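Local atomic coordinates of putative peptidoglycan-binding/hydrolysing protein (Peptoclostridium difficile, PDB entry 5TV7), a protein that probably binds, and may hydrolyse, peptidoglycan of the bacterial cell wall, and was crystallised with glutamine hydroxamate bound. Residues I93-N98 with Q122-L127; T126-N131 with D167-L172. One frame throughout, in Å; residues are numbered along the deposited sequence.

Interaction 1. Residues I93-N98 with Q122-L127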
loop_
_atom_site.group_PDB
_atom_site.type_symbol
_atom_site.label_atom_id
_atom_site.label_comp_id
_atom_site.label_asym_id
_atom_site.label_seq_id
_atom_site.Cartn_x
_atom_site.Cartn_y
_atom_site.Cartn_z
ATOM N N ILE A 93 -4.289 12.312 4.362
ATOM C CA ILE A 93 -3.623 11.196 5.020
ATOM C C ILE A 93 -2.147 11.329 4.706
ATOM O O ILE A 93 -1.764 11.495 3.545
ATOM C CB ILE A 93 -4.137 9.826 4.539
ATOM C CG1 ILE A 93 -5.537 9.594 5.113
ATOM C CG2 ILE A 93 -3.198 8.694 4.999
ATOM C CD1 ILE A 93 -6.207 8.342 4.604
ATOM N N THR A 94 -1.325 11.235 5.742
ATOM C CA THR A 94 0.118 11.314 5.577
ATOM C C THR A 94 0.737 9.996 5.987
ATOM O O THR A 94 0.450 9.475 7.064
ATOM C CB THR A 94 0.726 12.444 6.439
ATOM O OG1 THR A 94 0.058 13.663 6.131
ATOM C CG2 THR A 94 2.232 12.616 6.158
ATOM N N ILE A 95 1.532 9.439 5.080
ATOM C CA ILE A 95 2.323 8.260 5.334
ATOM C C ILE A 95 3.705 8.796 5.761
ATOM O O ILE A 95 4.372 9.490 4.993
ATOM C CB ILE A 95 2.442 7.378 4.078
ATOM C CG1 ILE A 95 1.044 6.935 3.591
ATOM C CG2 ILE A 95 3.340 6.169 4.356
ATOM C CD1 ILE A 95 0.239 6.102 4.572
HETATM N N MSE A 96 4.110 8.475 6.983
HETATM C CA MSE A 96 5.354 8.988 7.569
HETATM C C MSE A 96 6.439 7.953 7.733
HETATM O O MSE A 96 6.213 6.873 8.255
HETATM C CB MSE A 96 5.035 9.564 8.955
HETATM C CG MSE A 96 3.660 10.238 8.990
HETATM SE SE MSE A 96 3.371 11.291 10.632
HETATM C CE MSE A 96 2.682 9.788 11.723
ATOM N N SER A 97 7.623 8.297 7.244
ATOM C CA SER A 97 8.839 7.498 7.386
ATOM C C SER A 97 9.900 8.571 7.619
ATOM O O SER A 97 9.681 9.470 8.441
ATOM C CB SER A 97 9.097 6.689 6.123
ATOM O OG SER A 97 9.185 7.535 4.995
ATOM N N ASN A 98 11.035 8.498 6.933
ATOM C CA ASN A 98 11.988 9.617 7.012
ATOM C C ASN A 98 11.428 10.738 6.135
ATOM O O ASN A 98 11.749 11.912 6.320
ATOM C CB ASN A 98 13.391 9.222 6.554
ATOM C CG ASN A 98 13.409 8.601 5.181
ATOM O OD1 ASN A 98 12.442 7.971 4.759
ATOM N ND2 ASN A 98 14.522 8.748 4.486
ATOM N N GLN A 122 -1.990 0.985 -0.350
ATOM C CA GLN A 122 -1.368 -0.329 -0.218
ATOM C C GLN A 122 -0.696 -0.496 1.136
ATOM O O GLN A 122 -0.743 -1.572 1.723
ATOM C CB GLN A 122 -0.376 -0.573 -1.363
ATOM C CG GLN A 122 -1.106 -0.838 -2.673
ATOM C CD GLN A 122 -0.215 -0.821 -3.895
ATOM O OE1 GLN A 122 0.876 -0.224 -3.905
ATOM N NE2 GLN A 122 -0.690 -1.460 -4.953
ATOM N N ILE A 123 -0.059 0.565 1.609
ATOM C CA ILE A 123 0.564 0.548 2.904
ATOM C C ILE A 123 -0.491 0.335 3.989
ATOM O O ILE A 123 -0.325 -0.521 4.832
ATOM C CB ILE A 123 1.377 1.817 3.155
ATOM C CG1 ILE A 123 2.666 1.735 2.331
ATOM C CG2 ILE A 123 1.699 1.955 4.636
ATOM C CD1 ILE A 123 3.396 3.042 2.188
HETATM N N MSE A 124 -1.579 1.080 3.925
HETATM C CA MSE A 124 -2.653 0.956 4.923
HETATM C C MSE A 124 -3.334 -0.401 4.884
HETATM O O MSE A 124 -3.603 -0.999 5.934
HETATM C CB MSE A 124 -3.645 2.100 4.715
HETATM C CG MSE A 124 -2.989 3.395 5.181
HETATM SE SE MSE A 124 -4.285 4.863 5.233
HETATM C CE MSE A 124 -4.449 5.118 3.317
ATOM N N LEU A 125 -3.609 -0.905 3.686
ATOM C CA LEU A 125 -4.235 -2.231 3.537
ATOM C C LEU A 125 -3.304 -3.305 4.103
ATOM O O LEU A 125 -3.749 -4.214 4.820
ATOM C CB LEU A 125 -4.568 -2.519 2.079
ATOM C CG LEU A 125 -5.701 -1.706 1.474
ATOM C CD1 LEU A 125 -5.676 -1.800 -0.046
ATOM C CD2 LEU A 125 -7.043 -2.178 2.015
ATOM N N THR A 126 -2.008 -3.168 3.829
ATOM C CA THR A 126 -1.034 -4.122 4.355
ATOM C C THR A 126 -0.997 -4.106 5.901
ATOM O O THR A 126 -0.900 -5.168 6.515
ATOM C CB THR A 126 0.356 -3.910 3.749
ATOM O OG1 THR A 126 0.259 -4.005 2.322
ATOM C CG2 THR A 126 1.317 -4.957 4.247
ATOM N N LEU A 127 -1.104 -2.922 6.517
ATOM C CA LEU A 127 -1.164 -2.822 7.989
ATOM C C LEU A 127 -2.366 -3.550 8.578
ATOM O O LEU A 127 -2.298 -4.038 9.699
ATOM C CB LEU A 127 -1.219 -1.369 8.459
ATOM C CG LEU A 127 0.081 -0.595 8.528
ATOM C CD1 LEU A 127 -0.207 0.880 8.755
ATOM C CD2 LEU A 127 0.957 -1.162 9.643
#

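Interaction 2. Residues T126-N131 with D167-L172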
loop_
_atom_site.group_PDB
_atom_site.type_symbol
_atom_site.label_atom_id
_atom_site.label_comp_id
_atom_site.label_asym_id
_atom_site.label_seq_id
_atom_site.Cartn_x
_atom_site.Cartn_y
_atom_site.Cartn_z
ATOM N N THR A 126 -2.008 -3.168 3.829
ATOM C CA THR A 126 -1.034 -4.122 4.355
ATOM C C THR A 126 -0.997 -4.106 5.901
ATOM O O THR A 126 -0.900 -5.168 6.515
ATOM C CB THR A 126 0.356 -3.910 3.749
ATOM O OG1 THR A 126 0.259 -4.005 2.322
ATOM C CG2 THR A 126 1.317 -4.957 4.247
ATOM N N LEU A 127 -1.104 -2.922 6.517
ATOM C CA LEU A 127 -1.164 -2.822 7.989
ATOM C C LEU A 127 -2.366 -3.550 8.578
ATOM O O LEU A 127 -2.298 -4.038 9.699
ATOM C CB LEU A 127 -1.219 -1.369 8.459
ATOM C CG LEU A 127 0.081 -0.595 8.528
ATOM C CD1 LEU A 127 -0.207 0.880 8.755
ATOM C CD2 LEU A 127 0.957 -1.162 9.643
ATOM N N LEU A 128 -3.464 -3.589 7.835
ATOM C CA LEU A 128 -4.686 -4.256 8.284
ATOM C C LEU A 128 -4.707 -5.738 7.971
ATOM O O LEU A 128 -5.707 -6.410 8.234
ATOM C CB LEU A 128 -5.906 -3.576 7.688
ATOM C CG LEU A 128 -6.062 -2.127 8.133
ATOM C CD1 LEU A 128 -7.283 -1.530 7.464
ATOM C CD2 LEU A 128 -6.169 -2.026 9.652
ATOM N N GLY A 129 -3.612 -6.227 7.384
ATOM C CA GLY A 129 -3.423 -7.630 7.091
ATOM C C GLY A 129 -3.613 -8.080 5.659
ATOM O O GLY A 129 -3.353 -9.242 5.360
ATOM N N TYR A 130 -4.056 -7.188 4.768
ATOM C CA TYR A 130 -4.310 -7.582 3.376
ATOM C C TYR A 130 -3.013 -7.848 2.636
ATOM O O TYR A 130 -1.976 -7.201 2.878
ATOM C CB TYR A 130 -5.197 -6.554 2.648
ATOM C CG TYR A 130 -6.543 -6.457 3.322
ATOM C CD1 TYR A 130 -7.577 -7.351 3.004
ATOM C CD2 TYR A 130 -6.754 -5.550 4.355
ATOM C CE1 TYR A 130 -8.793 -7.302 3.670
ATOM C CE2 TYR A 130 -7.966 -5.500 5.025
ATOM C CZ TYR A 130 -8.974 -6.378 4.678
ATOM O OH TYR A 130 -10.151 -6.315 5.367
ATOM N N ASN A 131 -3.080 -8.823 1.747
ATOM C CA ASN A 131 -1.960 -9.210 0.957
ATOM C C ASN A 131 -2.077 -8.517 -0.406
ATOM O O ASN A 131 -2.870 -8.906 -1.263
ATOM C CB ASN A 131 -1.946 -10.729 0.850
ATOM C CG ASN A 131 -0.683 -11.260 0.231
ATOM O OD1 ASN A 131 -0.005 -10.570 -0.518
ATOM N ND2 ASN A 131 -0.372 -12.507 0.524
ATOM N N ASP A 167 -11.463 7.282 4.506
ATOM C CA ASP A 167 -11.789 7.623 5.882
ATOM C C ASP A 167 -11.668 6.417 6.795
ATOM O O ASP A 167 -11.083 6.504 7.887
ATOM C CB ASP A 167 -13.207 8.186 5.945
ATOM C CG ASP A 167 -13.642 8.525 7.355
ATOM O OD1 ASP A 167 -13.114 9.489 7.952
ATOM O OD2 ASP A 167 -14.549 7.832 7.864
ATOM N N LYS A 168 -12.185 5.279 6.335
ATOM C CA LYS A 168 -12.163 4.065 7.139
ATOM C C LYS A 168 -10.724 3.560 7.274
ATOM O O LYS A 168 -10.292 3.200 8.356
ATOM C CB LYS A 168 -13.098 2.993 6.551
ATOM C CG LYS A 168 -13.425 1.861 7.510
ATOM C CD LYS A 168 -14.319 2.345 8.650
ATOM C CE LYS A 168 -14.417 1.303 9.745
ATOM N NZ LYS A 168 -14.995 1.849 11.012
ATOM N N LEU A 169 -9.972 3.565 6.179
ATOM C CA LEU A 169 -8.569 3.159 6.224
ATOM C C LEU A 169 -7.786 4.018 7.197
ATOM O O LEU A 169 -6.997 3.510 7.998
ATOM C CB LEU A 169 -7.929 3.278 4.830
ATOM C CG LEU A 169 -8.302 2.175 3.844
ATOM C CD1 LEU A 169 -7.845 2.548 2.443
ATOM C CD2 LEU A 169 -7.698 0.855 4.292
ATOM N N GLY A 170 -8.010 5.327 7.114
ATOM C CA GLY A 170 -7.334 6.284 7.985
ATOM C C GLY A 170 -7.634 6.091 9.458
ATOM O O GLY A 170 -6.722 6.116 10.281
ATOM N N ARG A 171 -8.909 5.894 9.790
ATOM C CA ARG A 171 -9.313 5.716 11.194
ATOM C C ARG A 171 -8.750 4.441 11.804
ATOM O O ARG A 171 -8.409 4.423 12.976
ATOM C CB ARG A 171 -10.835 5.727 11.345
ATOM C CG ARG A 171 -11.435 7.094 11.121
ATOM C CD ARG A 171 -12.947 7.055 11.140
ATOM N NE ARG A 171 -13.495 8.357 10.758
ATOM C CZ ARG A 171 -13.717 9.379 11.589
ATOM N NH1 ARG A 171 -13.457 9.287 12.888
ATOM N NH2 ARG A 171 -14.217 10.511 11.108
ATOM N N LEU A 172 -8.639 3.392 10.996
ATOM C CA LEU A 172 -8.127 2.106 11.467
ATOM C C LEU A 172 -6.609 2.033 11.561
ATOM O O LEU A 172 -6.097 1.249 12.332
ATOM C CB LEU A 172 -8.626 0.980 10.558
ATOM C CG LEU A 172 -10.138 0.731 10.609
ATOM C CD1 LEU A 172 -10.551 -0.199 9.482
ATOM C CD2 LEU A 172 -10.554 0.176 11.964
#

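Interaction 1. Residues I93-N98 with Q122-L127
The selenomethionine side chain of M124 rises from helix 116-127 to I93 on strand 92-96, meeting it tip to tip. From CB, which points at the strand, the chain first passes I95, with CG 4.3 Å from I95 CD1. With CG beside the backbone N (chi1 -72°), an extended chi2 carries the chain out to SE, 4.0 Å from both CG2 and CD1 of I93. A bend at chi3 (-73°) turns CE against the isoleucine, 3.9 Å from I93 CD1, so both branches of I93 meet the end of the selenomethionine. Alongside this pair, I95 CG2 packs on I123 CD1 at 3.8 Å, the two isoleucines crossing obliquely. The contact is wholly apolar and all four touching residues are buried. Within 122-127, Q122 O accepts both T126 N and T126 OG1 from opposite faces of its carbonyl plane, while the strand bonds to its sheet neighbours. The helix segment runs at 75° to the strand segment, their axes 10.6 Å apart at closest, a helix laid across one face of the antiparallel sheet. Y86 of strand 78-87 packs on I93, Y82 and V84 on I95, L26 of strand 26-32 touches I123, and W166 of helix 163-173 packs on M124.

Interaction 2. Residues T126-N131 with D167-L172
L128 reaches from the end of helix 116-127 to L169 and L172 on helix 163-173, in a segment consistent with a peptidoglycan-binding domain; behind it G129 closes the helix in a Schellman motif. The tight part is a leucine cluster. With CG beside the backbone N (chi1 -63°), L128 turns both methyls toward helix 163-173. L128 CD1 lies 4.0 Å from L169 CD2 and 4.1 Å from L172 CD1, while L128 CD2 rests 4.0 Å from L172 CB. The L128 and L172 side chains cross at about a right angle, both L128 methyls touching L172. L169 is buried, and its tip supplies the touching methyl. F149 of helix 140-152 packs on both L128 and L169. The looser side is partly exposed: G129 and N131 lie at the surface, and the positive phi of G129 (103°) turns the chain out of the helix as G129 N bonds T126 O and Y130 N probably bonds L125 O. Away from the leucines, R171 forms a salt bridge with D167, whose OD1 also bonds Y86 OH. R171 NE meets both carboxylate oxygens on their syn sides, about 30° out of the plane, D167 OD1 at 3.0 Å and D167 OD2 at 3.1 Å.

Both interactions use helix 116-127 and share T126 and L127, yet they differ in depth. Interaction 1 is core, joining the helix to the antiparallel sheet through buried isoleucines and a selenomethionine; interaction 2 is partly buried and joins the end of the same helix to helix 163-173 through leucines. Neither relies on polar bonds between its segments; charged groups appear in interaction 2 alone, on helix 163-173. The two are continuous: L169, part of interaction 2, also packs on helix 116-127, its CD2 3.8 Å from L125 CD2 and its CB 4.0 Å from M124 SE, and I93 CD1 approaches G170 CA. The side chain of L169 is about 8 Å from the bound glutamine hydroxamate.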